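PDB 3K9T: putative polysaccharide biosynthesis protein with aminopeptidase-like domain from Clostridium acetobutylicum, which binds one zinc ion per subunit and probably acts in the biosynthesis of modified polysaccharides, with no peptidase activity expected despite its aminopeptidase-like fold. Local coordinates for residues P28-T34 against N93-Y99; T66-E70 against D164-T168; L167-E171 against T233-N238; I204-A208 against R221-A225; E227-I232 against G296-F302. The contacts are given in a common frame with arbitrary orientation. Numbering follows the deposited sequence.

Interaction 1 (P28-T34 against N93-Y99); sequences PICRSIT and NLHVMSY
Two hydroxyl-to-hydroxyl hydrogen bonds hold these loops together: S32 OG donates to S98 OG and T34 OG1 to Y99 OH, each at 2.7 Å. S32 and S98 both take the t rotamer, with their CA-CB bonds aimed at one another across a CA-CA distance of 6.5 Å. Y99 OH also bonds to K69 O, and T34 OG1 accepts from W71 N, so the hydroxyl pair is tied into the start of strand 70-79. Two waters fill the gaps: one bridges P28 O (2.8 Å) and N93 ND2 (3.0 Å), the other joins R31 O (2.8 Å) to S98 OG (2.6 Å). N93, rotamer p at the head of the 3-10 turn 93-95, lies against C30, with ND2 3.4 Å from C30 CA, while its OD1 takes the amide of S192. R31 points its CA-CB bond away from 93-99, and its guanidinium binds the carbonyls of H190 and P191, H190 being a zinc ligand. Packing is lighter: I33 CG1 reaches Y99 CE1 at 3.5 Å, and S32 OG sits at the ring edge, 3.2 Å from Y99 CD1. Residues 28-34 form an irregular loop, extended at I29-S32 but turning at P28 and I33, as the aminopeptidase-like part meets the insert. The chemistry, hydroxyls, an amide and two waters in a largely buried seam, implies a junction set by directional polar bonds more than greasy contact, close to the metal site.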
# COMPACT_ATOMS: atom_id res chain seq x y z
N PRO A 28 -2.72 -45.60 17.36
CA PRO A 28 -1.85 -46.43 18.19
C PRO A 28 -0.49 -46.80 17.62
O PRO A 28 0.38 -47.20 18.40
CB PRO A 28 -2.65 -47.72 18.32
CG PRO A 28 -3.99 -47.38 17.97
CD PRO A 28 -3.88 -46.38 16.92
N ILE A 29 -0.33 -46.69 16.31
CA ILE A 29 0.87 -47.13 15.63
C ILE A 29 2.02 -46.18 15.91
O ILE A 29 1.86 -44.96 15.85
CB ILE A 29 0.60 -47.24 14.09
CG1 ILE A 29 -0.37 -48.38 13.79
CG2 ILE A 29 1.89 -47.44 13.34
CD1 ILE A 29 -1.13 -48.22 12.48
N CYS A 30 3.19 -46.75 16.17
CA CYS A 30 4.40 -46.01 16.46
C CYS A 30 5.20 -45.64 15.19
O CYS A 30 6.14 -46.33 14.78
CB CYS A 30 5.27 -46.82 17.39
SG CYS A 30 6.65 -45.87 18.06
N ARG A 31 4.81 -44.54 14.55
CA ARG A 31 5.60 -43.98 13.46
C ARG A 31 6.88 -43.29 13.95
O ARG A 31 6.99 -42.85 15.07
CB ARG A 31 4.76 -42.96 12.69
CG ARG A 31 3.64 -43.55 11.89
CD ARG A 31 2.52 -42.56 11.62
NE ARG A 31 1.76 -42.30 12.85
CZ ARG A 31 0.72 -43.01 13.25
NH1 ARG A 31 0.26 -44.03 12.52
NH2 ARG A 31 0.13 -42.71 14.39
N SER A 32 7.85 -43.22 13.07
CA SER A 32 9.03 -42.39 13.24
C SER A 32 9.40 -41.98 11.79
O SER A 32 8.59 -42.18 10.87
CB SER A 32 10.16 -43.17 13.94
OG SER A 32 11.30 -42.36 14.15
N ILE A 33 10.60 -41.43 11.58
CA ILE A 33 11.02 -41.07 10.22
C ILE A 33 11.29 -42.29 9.32
O ILE A 33 11.42 -42.15 8.12
CB ILE A 33 12.20 -40.11 10.19
CG1 ILE A 33 13.39 -40.64 10.97
CG2 ILE A 33 11.77 -38.76 10.76
CD1 ILE A 33 14.68 -39.82 10.60
N THR A 34 11.44 -43.46 9.94
CA THR A 34 11.62 -44.72 9.25
C THR A 34 10.88 -45.76 10.07
O THR A 34 10.38 -45.44 11.14
CB THR A 34 13.11 -45.13 9.11
OG1 THR A 34 13.66 -45.41 10.41
CG2 THR A 34 13.92 -44.04 8.42
N ASN A 93 2.93 -44.59 23.08
CA ASN A 93 4.26 -44.67 22.43
C ASN A 93 5.05 -43.36 22.57
O ASN A 93 6.23 -43.27 22.19
CB ASN A 93 4.19 -45.22 20.99
CG ASN A 93 3.30 -44.39 20.07
OD1 ASN A 93 3.25 -43.15 20.17
ND2 ASN A 93 2.61 -45.08 19.14
N LEU A 94 4.41 -42.34 23.14
CA LEU A 94 5.10 -41.09 23.43
C LEU A 94 6.06 -41.25 24.64
O LEU A 94 6.98 -40.44 24.81
CB LEU A 94 4.11 -39.94 23.63
CG LEU A 94 3.19 -39.48 22.48
CD1 LEU A 94 2.46 -38.17 22.88
CD2 LEU A 94 3.94 -39.28 21.14
N HIS A 95 5.87 -42.32 25.43
CA HIS A 95 6.78 -42.68 26.53
C HIS A 95 8.24 -42.97 26.11
O HIS A 95 9.11 -42.95 26.97
CB HIS A 95 6.28 -43.90 27.33
CG HIS A 95 5.11 -43.62 28.21
ND1 HIS A 95 5.11 -42.62 29.15
CD2 HIS A 95 3.90 -44.22 28.30
CE1 HIS A 95 3.94 -42.60 29.77
NE2 HIS A 95 3.19 -43.57 29.29
N VAL A 96 8.51 -43.25 24.83
CA VAL A 96 9.88 -43.51 24.37
C VAL A 96 10.30 -42.42 23.39
O VAL A 96 9.54 -42.05 22.51
CB VAL A 96 10.05 -44.89 23.67
CG1 VAL A 96 11.46 -45.04 23.10
CG2 VAL A 96 9.79 -46.00 24.64
N MSE A 97 11.53 -41.93 23.58
CA MSE A 97 12.14 -40.95 22.70
C MSE A 97 12.42 -41.64 21.35
O MSE A 97 13.07 -42.69 21.29
CB MSE A 97 13.41 -40.41 23.34
CG MSE A 97 14.18 -39.38 22.51
SE MSE A 97 15.95 -39.09 23.28
CE MSE A 97 15.37 -38.02 24.81
N SER A 98 11.89 -41.06 20.27
CA SER A 98 11.97 -41.69 18.96
C SER A 98 13.43 -41.83 18.58
O SER A 98 14.20 -40.90 18.77
CB SER A 98 11.21 -40.88 17.91
OG SER A 98 10.95 -41.64 16.74
N TYR A 99 13.77 -42.99 18.03
CA TYR A 99 15.13 -43.37 17.66
C TYR A 99 15.97 -43.79 18.87
O TYR A 99 17.20 -43.85 18.76
CB TYR A 99 15.83 -42.32 16.76
CG TYR A 99 15.73 -42.63 15.27
CD1 TYR A 99 14.49 -42.74 14.64
CD2 TYR A 99 16.87 -42.82 14.49
CE1 TYR A 99 14.37 -43.01 13.28
CE2 TYR A 99 16.75 -43.13 13.10
CZ TYR A 99 15.51 -43.23 12.51
OH TYR A 99 15.36 -43.50 11.16
O HOH W 1 2.84 -48.03 19.41
O HOH W 2 8.67 -42.83 17.26

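Interaction 2 (T66-E70 against D164-T168); sequences TVPKE and DGSLT
Here the insert's loop before strand 70-79 crosses the start of strand 166-174, the second strand of the large mixed sheet of the aminopeptidase-like fold. The touching parts, CA 67 to 70 and CA 164 to 167, run 108° apart, with K69 beside D164 (CA-CA 4.6 Å) and E70 beside G165 (4.9 Å). E70 is the residue most buried by the contact. Its side chain is stretched out (chi1 and chi2 both t) toward the strand, and OE1 accepts the amide of S166, N to OE1 3.0 Å, in a nearly straight bond. The carboxylate slides over G165, whose CA lies 3.6 Å from E70 OE1; a CB there would clash with that oxygen, so the glycine fits the crossing. E70 OE2 has a stronger partner in R39, a salt bridge to helix 36-45. D164, next in buried area, has CA-CB turned away but lets OD1 fold back to 3.7 Å from K69 CG. L167 provides the apolar end: its CB meets V67 CG1 at 3.8 Å and its CD1 lies 4.3 Å from P68 CD, with I229 of helix 229-237 packing on L167 and P68. The exposed edge is charged and solvent-bridged: K69 NZ makes a long salt bridge of 3.7 Å to D164 OD1, while one water accepts from both K69 NZ at 2.7 Å and D164 N at 3.1 Å.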
# COMPACT_ATOMS: atom_id res chain seq x y z
N THR A 66 21.76 -37.32 4.27
CA THR A 66 22.00 -38.74 4.17
C THR A 66 20.82 -39.49 4.74
O THR A 66 20.43 -39.21 5.87
CB THR A 66 23.23 -39.15 4.96
OG1 THR A 66 24.36 -38.41 4.50
CG2 THR A 66 23.47 -40.66 4.81
N VAL A 67 20.28 -40.45 3.99
CA VAL A 67 19.17 -41.23 4.50
C VAL A 67 19.62 -42.00 5.76
O VAL A 67 20.54 -42.81 5.72
CB VAL A 67 18.61 -42.19 3.42
CG1 VAL A 67 17.59 -43.20 4.02
CG2 VAL A 67 17.96 -41.40 2.29
N PRO A 68 18.97 -41.74 6.90
CA PRO A 68 19.40 -42.39 8.16
C PRO A 68 19.24 -43.91 8.23
O PRO A 68 18.65 -44.53 7.35
CB PRO A 68 18.47 -41.77 9.21
CG PRO A 68 17.20 -41.42 8.45
CD PRO A 68 17.68 -41.04 7.04
N LYS A 69 19.77 -44.50 9.30
CA LYS A 69 19.49 -45.88 9.64
C LYS A 69 18.02 -46.02 9.96
O LYS A 69 17.33 -45.05 10.30
CB LYS A 69 20.31 -46.34 10.85
CG LYS A 69 21.79 -46.44 10.55
CD LYS A 69 22.63 -47.11 11.64
CE LYS A 69 24.09 -47.16 11.20
NZ LYS A 69 24.66 -48.53 11.26
N GLU A 70 17.53 -47.25 9.82
CA GLU A 70 16.16 -47.53 10.09
C GLU A 70 16.01 -47.89 11.55
O GLU A 70 16.82 -48.65 12.09
CB GLU A 70 15.67 -48.68 9.19
CG GLU A 70 14.24 -49.09 9.50
CD GLU A 70 13.69 -50.14 8.58
OE1 GLU A 70 14.12 -50.25 7.41
OE2 GLU A 70 12.77 -50.84 9.06
N ASP A 164 21.08 -50.27 9.42
CA ASP A 164 20.93 -49.92 8.02
C ASP A 164 19.68 -50.60 7.57
O ASP A 164 19.47 -51.76 7.89
CB ASP A 164 22.10 -50.43 7.17
CG ASP A 164 23.32 -49.52 7.23
OD1 ASP A 164 23.28 -48.44 7.88
OD2 ASP A 164 24.33 -49.87 6.59
N GLY A 165 18.83 -49.87 6.86
CA GLY A 165 17.54 -50.39 6.39
C GLY A 165 17.09 -49.54 5.22
O GLY A 165 17.86 -49.31 4.25
N SER A 166 15.86 -49.05 5.30
CA SER A 166 15.39 -48.10 4.33
C SER A 166 14.29 -47.19 4.85
O SER A 166 13.57 -47.53 5.80
CB SER A 166 14.91 -48.82 3.08
OG SER A 166 13.90 -49.73 3.43
N LEU A 167 14.18 -46.05 4.17
CA LEU A 167 13.21 -45.01 4.49
C LEU A 167 12.02 -45.13 3.55
O LEU A 167 12.18 -45.09 2.32
CB LEU A 167 13.86 -43.61 4.35
CG LEU A 167 13.00 -42.36 4.58
CD1 LEU A 167 13.82 -41.24 5.22
CD2 LEU A 167 12.36 -41.91 3.32
N THR A 168 10.84 -45.27 4.15
CA THR A 168 9.58 -45.42 3.42
C THR A 168 8.94 -44.09 3.09
O THR A 168 8.85 -43.22 3.98
CB THR A 168 8.54 -46.22 4.24
OG1 THR A 168 9.15 -47.41 4.77
CG2 THR A 168 7.31 -46.57 3.36
O HOH W 3 23.87 -51.07 10.62

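Interaction 3 (L167-E171 against T233-N238); sequences LTYGE and TWLSRN
This is a helix laid across a beta strand: the helix 229-237 packs on one face of the mixed sheet of the aminopeptidase-like alpha/beta fold, here over strand 166-174. The axes of 167-171 and 233-237 pass 11.0 Å apart, with a signed crossing angle of -69°, and the closest CA pair is Y169 and W234 at 8.2 Å. L167, Y169 and E171 send CA-CB toward the helix. Y169, rotamer p, stands between T233 and W234: its CE2 is 4.0 Å from T233 CG2 and its CE1 3.6 Å from W234 CD1, the two ring systems having planes at 83° and centroids, taken to the five-membered ring, 5.5 Å apart. The Y169 ring also stacks with H54 of strand 52-57. Its hydroxyl accepts from R237 NE at 2.8 Å, with a weak second bond from R237 NH2 at 3.4 Å. E171, fully extended, takes a weak hydrogen bond from W234 NE1 to OE2 (3.2 Å), although its main partner is the salt bridge to R221. N238 ND2 bonds back to W234 O at 2.7 Å, and one water joins Y169 OH (2.6 Å), E171 OE1 (2.6 Å) and N238 ND2 (3.1 Å).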
# COMPACT_ATOMS: atom_id res chain seq x y z
N LEU A 167 14.18 -46.05 4.17
CA LEU A 167 13.21 -45.01 4.49
C LEU A 167 12.02 -45.13 3.55
O LEU A 167 12.18 -45.09 2.32
CB LEU A 167 13.86 -43.61 4.35
CG LEU A 167 13.00 -42.36 4.58
CD1 LEU A 167 13.82 -41.24 5.22
CD2 LEU A 167 12.36 -41.91 3.32
N THR A 168 10.84 -45.27 4.15
CA THR A 168 9.58 -45.42 3.42
C THR A 168 8.94 -44.09 3.09
O THR A 168 8.85 -43.22 3.98
CB THR A 168 8.54 -46.22 4.24
OG1 THR A 168 9.15 -47.41 4.77
CG2 THR A 168 7.31 -46.57 3.36
N TYR A 169 8.52 -43.93 1.84
CA TYR A 169 7.57 -42.86 1.50
C TYR A 169 6.54 -43.37 0.51
O TYR A 169 6.84 -44.27 -0.29
CB TYR A 169 8.22 -41.54 1.03
CG TYR A 169 8.86 -41.53 -0.35
CD1 TYR A 169 8.13 -41.29 -1.47
CD2 TYR A 169 10.20 -41.70 -0.50
CE1 TYR A 169 8.69 -41.23 -2.69
CE2 TYR A 169 10.79 -41.64 -1.74
CZ TYR A 169 10.04 -41.41 -2.82
OH TYR A 169 10.63 -41.39 -4.07
N GLY A 170 5.33 -42.83 0.59
CA GLY A 170 4.24 -43.20 -0.30
C GLY A 170 3.82 -42.07 -1.24
O GLY A 170 3.91 -40.89 -0.90
N GLU A 171 3.29 -42.43 -2.39
CA GLU A 171 2.96 -41.44 -3.41
C GLU A 171 1.78 -41.90 -4.28
O GLU A 171 1.69 -43.07 -4.68
CB GLU A 171 4.21 -41.25 -4.26
CG GLU A 171 4.14 -40.26 -5.37
CD GLU A 171 5.52 -40.09 -6.04
OE1 GLU A 171 6.50 -40.76 -5.65
OE2 GLU A 171 5.64 -39.23 -6.94
N THR A 233 14.31 -36.29 0.29
CA THR A 233 14.44 -37.52 -0.48
C THR A 233 13.60 -37.51 -1.75
O THR A 233 14.08 -37.89 -2.83
CB THR A 233 14.09 -38.73 0.35
OG1 THR A 233 14.96 -38.77 1.49
CG2 THR A 233 14.21 -40.04 -0.48
N TRP A 234 12.35 -37.07 -1.63
CA TRP A 234 11.48 -37.06 -2.78
C TRP A 234 11.98 -36.09 -3.83
O TRP A 234 12.04 -36.44 -5.01
CB TRP A 234 10.04 -36.73 -2.39
CG TRP A 234 9.14 -36.81 -3.56
CD1 TRP A 234 8.54 -37.94 -4.07
CD2 TRP A 234 8.77 -35.74 -4.40
NE1 TRP A 234 7.80 -37.62 -5.18
CE2 TRP A 234 7.94 -36.28 -5.42
CE3 TRP A 234 9.09 -34.38 -4.42
CZ2 TRP A 234 7.40 -35.49 -6.43
CZ3 TRP A 234 8.54 -33.59 -5.43
CH2 TRP A 234 7.70 -34.15 -6.42
N LEU A 235 12.33 -34.87 -3.41
CA LEU A 235 12.85 -33.85 -4.33
C LEU A 235 14.12 -34.38 -5.03
O LEU A 235 14.31 -34.17 -6.23
CB LEU A 235 13.09 -32.51 -3.62
CG LEU A 235 11.84 -31.72 -3.26
CD1 LEU A 235 12.09 -30.55 -2.30
CD2 LEU A 235 11.16 -31.23 -4.54
N SER A 236 14.96 -35.10 -4.29
CA SER A 236 16.23 -35.58 -4.86
C SER A 236 15.96 -36.64 -5.92
O SER A 236 16.78 -36.88 -6.77
CB SER A 236 17.20 -36.12 -3.77
OG SER A 236 16.84 -37.42 -3.30
N ARG A 237 14.80 -37.27 -5.85
CA ARG A 237 14.46 -38.33 -6.78
C ARG A 237 13.52 -37.87 -7.89
O ARG A 237 13.18 -38.67 -8.75
CB ARG A 237 13.87 -39.51 -5.99
CG ARG A 237 14.94 -40.23 -5.15
CD ARG A 237 14.39 -40.94 -3.93
NE ARG A 237 13.40 -41.92 -4.30
CZ ARG A 237 13.65 -43.14 -4.74
NH1 ARG A 237 14.91 -43.58 -4.88
NH2 ARG A 237 12.65 -43.94 -5.07
N ASN A 238 13.15 -36.59 -7.91
CA ASN A 238 12.14 -36.11 -8.86
C ASN A 238 12.44 -34.73 -9.45
O ASN A 238 11.52 -33.94 -9.74
CB ASN A 238 10.77 -36.14 -8.16
CG ASN A 238 10.30 -37.54 -7.84
OD1 ASN A 238 9.84 -38.25 -8.72
ND2 ASN A 238 10.39 -37.95 -6.57
O HOH W 4 9.10 -40.77 -6.03
O HOH W 5 7.51 -39.45 -8.70

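Interaction 4 (I204-A208 against R221-A225); sequences ITFIA and RFLFA
F222 and F224, both rotamer m, are the two knobs that strand 221-225 offers to helix 204-208, and the helix answers with small and branched side chains. The flat face of F222 receives the methyl of A208: CB sits 3.6 Å from the ring centroid, only 9° off the normal, a clear CH-pi contact allowed by the smallness of alanine. Around the rim of the same ring come I204 CG2, 3.8 Å from F222 CD2, and I207 CG2, 4.0 Å from F222 CE2. I204 (m, m) points at the strand and touches both phenylalanines, its CG2 also lying 3.7 Å from F224 CZ. Strand and helix belong to a beta-alpha-beta unit made of strand 181-187, helix 194-211 and strand 219-225; the short segments run at 154° to each other, nearly antiparallel, with their axes 9.7 Å apart and A208 to F222 the nearest CA pair at 7.2 Å. The F224 ring reaches toward T205, whose OG1 lies 3.5 Å from F224 CE2; that hydroxyl bonds to V201 O. L223 points away from this helix, onto the sheet face where W234 packs. L184 of strand 181-187 packs against both I204 and F222.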
# COMPACT_ATOMS: atom_id res chain seq x y z
N ILE A 204 -5.62 -35.63 3.56
CA ILE A 204 -5.06 -35.77 2.22
C ILE A 204 -5.55 -37.11 1.63
O ILE A 204 -5.87 -37.18 0.45
CB ILE A 204 -3.50 -35.62 2.32
CG1 ILE A 204 -3.14 -34.17 2.61
CG2 ILE A 204 -2.77 -36.03 1.16
CD1 ILE A 204 -3.69 -33.25 1.66
N THR A 205 -5.68 -38.14 2.46
CA THR A 205 -6.18 -39.42 1.99
C THR A 205 -7.58 -39.26 1.38
O THR A 205 -7.83 -39.68 0.24
CB THR A 205 -6.13 -40.49 3.09
OG1 THR A 205 -4.74 -40.71 3.40
CG2 THR A 205 -6.77 -41.83 2.62
N PHE A 206 -8.45 -38.57 2.11
CA PHE A 206 -9.80 -38.34 1.64
C PHE A 206 -9.93 -37.33 0.49
O PHE A 206 -10.83 -37.45 -0.32
CB PHE A 206 -10.74 -38.03 2.82
CG PHE A 206 -11.22 -39.28 3.51
CD1 PHE A 206 -10.41 -39.97 4.39
CD2 PHE A 206 -12.46 -39.81 3.21
CE1 PHE A 206 -10.83 -41.14 4.99
CE2 PHE A 206 -12.90 -40.98 3.81
CZ PHE A 206 -12.10 -41.64 4.71
N ILE A 207 -9.02 -36.37 0.40
CA ILE A 207 -9.01 -35.49 -0.74
C ILE A 207 -8.66 -36.33 -1.96
O ILE A 207 -9.38 -36.28 -2.93
CB ILE A 207 -8.04 -34.31 -0.59
CG1 ILE A 207 -8.59 -33.37 0.48
CG2 ILE A 207 -7.87 -33.57 -1.95
CD1 ILE A 207 -7.54 -32.51 1.07
N ALA A 208 -7.60 -37.13 -1.86
CA ALA A 208 -7.19 -38.05 -2.95
C ALA A 208 -8.36 -38.97 -3.35
O ALA A 208 -8.66 -39.13 -4.53
CB ALA A 208 -5.96 -38.88 -2.54
N ARG A 221 -0.63 -34.74 -7.36
CA ARG A 221 0.28 -35.67 -6.71
C ARG A 221 0.16 -35.54 -5.23
O ARG A 221 0.18 -34.44 -4.69
CB ARG A 221 1.70 -35.38 -7.10
CG ARG A 221 2.73 -36.40 -6.59
CD ARG A 221 4.17 -36.00 -7.03
NE ARG A 221 4.22 -35.82 -8.48
CZ ARG A 221 4.26 -36.81 -9.37
NH1 ARG A 221 4.28 -38.07 -8.98
NH2 ARG A 221 4.29 -36.55 -10.68
N PHE A 222 0.07 -36.68 -4.54
CA PHE A 222 -0.08 -36.66 -3.10
C PHE A 222 1.10 -37.39 -2.50
O PHE A 222 1.27 -38.56 -2.75
CB PHE A 222 -1.35 -37.37 -2.72
CG PHE A 222 -2.56 -36.82 -3.35
CD1 PHE A 222 -2.90 -37.16 -4.66
CD2 PHE A 222 -3.42 -36.01 -2.62
CE1 PHE A 222 -4.06 -36.67 -5.26
CE2 PHE A 222 -4.58 -35.51 -3.21
CZ PHE A 222 -4.90 -35.84 -4.54
N LEU A 223 1.90 -36.69 -1.70
CA LEU A 223 3.11 -37.24 -1.09
C LEU A 223 2.90 -37.48 0.39
O LEU A 223 2.49 -36.58 1.11
CB LEU A 223 4.27 -36.27 -1.30
CG LEU A 223 5.60 -36.77 -0.78
CD1 LEU A 223 6.06 -38.00 -1.57
CD2 LEU A 223 6.60 -35.63 -0.87
N PHE A 224 3.14 -38.72 0.82
CA PHE A 224 3.14 -39.09 2.24
C PHE A 224 4.58 -39.53 2.62
O PHE A 224 5.03 -40.61 2.24
CB PHE A 224 2.19 -40.22 2.52
CG PHE A 224 0.77 -39.96 2.16
CD1 PHE A 224 0.33 -40.08 0.85
CD2 PHE A 224 -0.16 -39.70 3.15
CE1 PHE A 224 -1.02 -39.90 0.53
CE2 PHE A 224 -1.51 -39.53 2.83
CZ PHE A 224 -1.93 -39.63 1.53
N ALA A 225 5.27 -38.71 3.39
CA ALA A 225 6.70 -38.91 3.62
C ALA A 225 7.06 -38.35 4.98
O ALA A 225 6.39 -37.42 5.46
CB ALA A 225 7.48 -38.21 2.56

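Interaction 5 (E227-I232 against G296-F302); sequences ETIGSI and GSDERQF. With IMD (imidazole), chain E.
E227 stretches its carboxylate over the loop 296-298, its CG 3.4 Å from D298 OD1 and its OE2 taking a very short hydrogen bond, 2.5 Å, from S297 OG. The same OE2 accepts a hydrogen bond from N1 of a bound imidazole at 2.6 Å, probably a crystallisation component, and the E227 side chain lies about 6 Å from the zinc ion, nearest atoms, so this end lines the metal pocket. D298, rotamer m, tucks OD1 under the start of helix 229-237: T228 N donates to it at 2.7 Å, and S231 OG stands 2.9 Å away. CA atoms of T228 and D298 are 5.9 Å apart. T228 occupies the N-cap position with phi +66°, its side chain giving no cap. One water gathers T228 OG1 (2.7 Å), D298 OD1 (3.0 Å) and Q301 NE2 (3.0 Å). Q301, folded m, m, reaches S231, with CG 3.2 Å from S231 OG, and I232, whose CG1 is 3.7 Å from Q301 OE1. At G296 the backbone angles call for glycine. R300 and Q301 bind E367 of the second subunit. The two helix starts, 229-237 and 299-302, thus meet beside strand 181-187, where Y187 touches E227 and S297 and L183 packs on F302.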
# COMPACT_ATOMS: atom_id res chain seq x y z
N GLU A 227 8.66 -35.98 7.68
CA GLU A 227 9.02 -34.57 7.54
C GLU A 227 10.52 -34.35 7.31
O GLU A 227 11.37 -35.08 7.81
CB GLU A 227 8.55 -33.73 8.73
CG GLU A 227 8.57 -32.21 8.42
CD GLU A 227 8.07 -31.35 9.57
OE1 GLU A 227 8.62 -31.48 10.66
OE2 GLU A 227 7.15 -30.51 9.37
N THR A 228 10.81 -33.31 6.54
CA THR A 228 12.15 -32.89 6.24
C THR A 228 12.90 -33.91 5.42
O THR A 228 13.06 -33.71 4.24
CB THR A 228 12.93 -32.39 7.52
OG1 THR A 228 12.25 -31.24 7.99
CG2 THR A 228 14.37 -31.94 7.21
N ILE A 229 13.36 -34.99 6.05
CA ILE A 229 14.14 -36.02 5.34
C ILE A 229 13.35 -36.67 4.17
O ILE A 229 13.93 -36.95 3.09
CB ILE A 229 14.71 -37.09 6.33
CG1 ILE A 229 15.63 -38.06 5.58
CG2 ILE A 229 13.60 -37.82 7.10
CD1 ILE A 229 16.82 -37.36 4.86
N GLY A 230 12.05 -36.85 4.36
CA GLY A 230 11.19 -37.41 3.31
C GLY A 230 11.03 -36.49 2.12
O GLY A 230 11.26 -36.90 1.02
N SER A 231 10.66 -35.23 2.34
CA SER A 231 10.54 -34.26 1.24
C SER A 231 11.86 -34.04 0.50
O SER A 231 11.87 -33.94 -0.74
CB SER A 231 9.95 -32.93 1.72
OG SER A 231 10.74 -32.30 2.70
N ILE A 232 12.97 -33.99 1.24
CA ILE A 232 14.31 -33.86 0.61
C ILE A 232 14.57 -35.10 -0.26
O ILE A 232 14.95 -34.97 -1.41
CB ILE A 232 15.44 -33.65 1.66
CG1 ILE A 232 15.20 -32.35 2.44
CG2 ILE A 232 16.83 -33.59 0.97
CD1 ILE A 232 16.14 -32.14 3.63
N GLY A 296 8.98 -24.45 10.24
CA GLY A 296 7.67 -25.08 10.32
C GLY A 296 7.71 -26.44 9.65
O GLY A 296 8.45 -27.31 10.09
N SER A 297 6.94 -26.65 8.59
CA SER A 297 6.93 -27.95 7.92
C SER A 297 7.59 -27.90 6.54
O SER A 297 8.36 -27.00 6.29
CB SER A 297 5.52 -28.54 7.86
OG SER A 297 5.60 -29.92 7.54
N ASP A 298 7.27 -28.85 5.66
CA ASP A 298 8.07 -29.09 4.42
C ASP A 298 8.06 -27.99 3.37
O ASP A 298 8.78 -28.07 2.39
CB ASP A 298 7.70 -30.42 3.79
CG ASP A 298 8.06 -31.62 4.68
OD1 ASP A 298 9.24 -31.74 5.08
OD2 ASP A 298 7.17 -32.43 4.95
N GLU A 299 7.25 -26.96 3.58
CA GLU A 299 7.27 -25.78 2.71
C GLU A 299 8.66 -25.15 2.71
O GLU A 299 9.06 -24.53 1.72
CB GLU A 299 6.19 -24.78 3.10
CG GLU A 299 6.37 -24.13 4.47
CD GLU A 299 5.84 -24.95 5.62
OE1 GLU A 299 5.39 -26.10 5.38
OE2 GLU A 299 5.89 -24.42 6.76
N ARG A 300 9.43 -25.33 3.79
CA ARG A 300 10.87 -24.98 3.77
C ARG A 300 11.71 -25.69 2.72
O ARG A 300 12.61 -25.09 2.13
CB ARG A 300 11.56 -25.18 5.12
CG ARG A 300 11.06 -26.31 5.95
CD ARG A 300 11.28 -25.99 7.41
NE ARG A 300 12.36 -26.81 7.89
CZ ARG A 300 12.23 -27.74 8.82
NH1 ARG A 300 11.07 -27.90 9.46
NH2 ARG A 300 13.27 -28.50 9.15
N GLN A 301 11.45 -26.96 2.51
CA GLN A 301 12.21 -27.66 1.47
C GLN A 301 11.70 -27.21 0.10
O GLN A 301 12.47 -26.82 -0.74
CB GLN A 301 12.19 -29.17 1.66
CG GLN A 301 12.41 -29.63 3.11
CD GLN A 301 13.67 -29.10 3.74
OE1 GLN A 301 14.65 -28.78 3.04
NE2 GLN A 301 13.68 -29.03 5.08
N PHE A 302 10.39 -27.13 -0.08
CA PHE A 302 9.85 -26.75 -1.40
C PHE A 302 10.16 -25.32 -1.76
O PHE A 302 10.19 -24.99 -2.93
CB PHE A 302 8.34 -27.04 -1.50
CG PHE A 302 8.01 -28.48 -1.33
CD1 PHE A 302 8.49 -29.42 -2.22
CD2 PHE A 302 7.25 -28.92 -0.25
CE1 PHE A 302 8.21 -30.78 -2.04
CE2 PHE A 302 6.96 -30.30 -0.08
CZ PHE A 302 7.43 -31.21 -0.97
N1 IMD E . 6.41 -29.73 11.78
C2 IMD E . 6.07 -30.93 12.32
N3 IMD E . 5.76 -30.73 13.60
C4 IMD E . 5.88 -29.42 13.88
C5 IMD E . 6.30 -28.78 12.72
O HOH W 6 10.95 -29.63 6.25

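Interaction 4 lies nearest the middle of the chain, centre to centre about 8 Å, has no hydrogen bond between its segments and is almost entirely apolar; interaction 3, on the neighbouring strand 166-174, mixes aromatic packing with hydrogen bonds, and the two join through the E171-R221 salt bridge. Interactions 2 and 3 share L167 and T168, but interaction 2 lies further out and ends in exposed charges. Helix 229-237 serves 3 and 5, and I229 of interaction 5 packs against I33, P68 and L167 of interactions 1, 2 and 3. Interactions 1 and 5 are the buried polar pair near zinc, while 1 and 2, linked by Y99 OH to K69 O, join the insert to the aminopeptidase-like part.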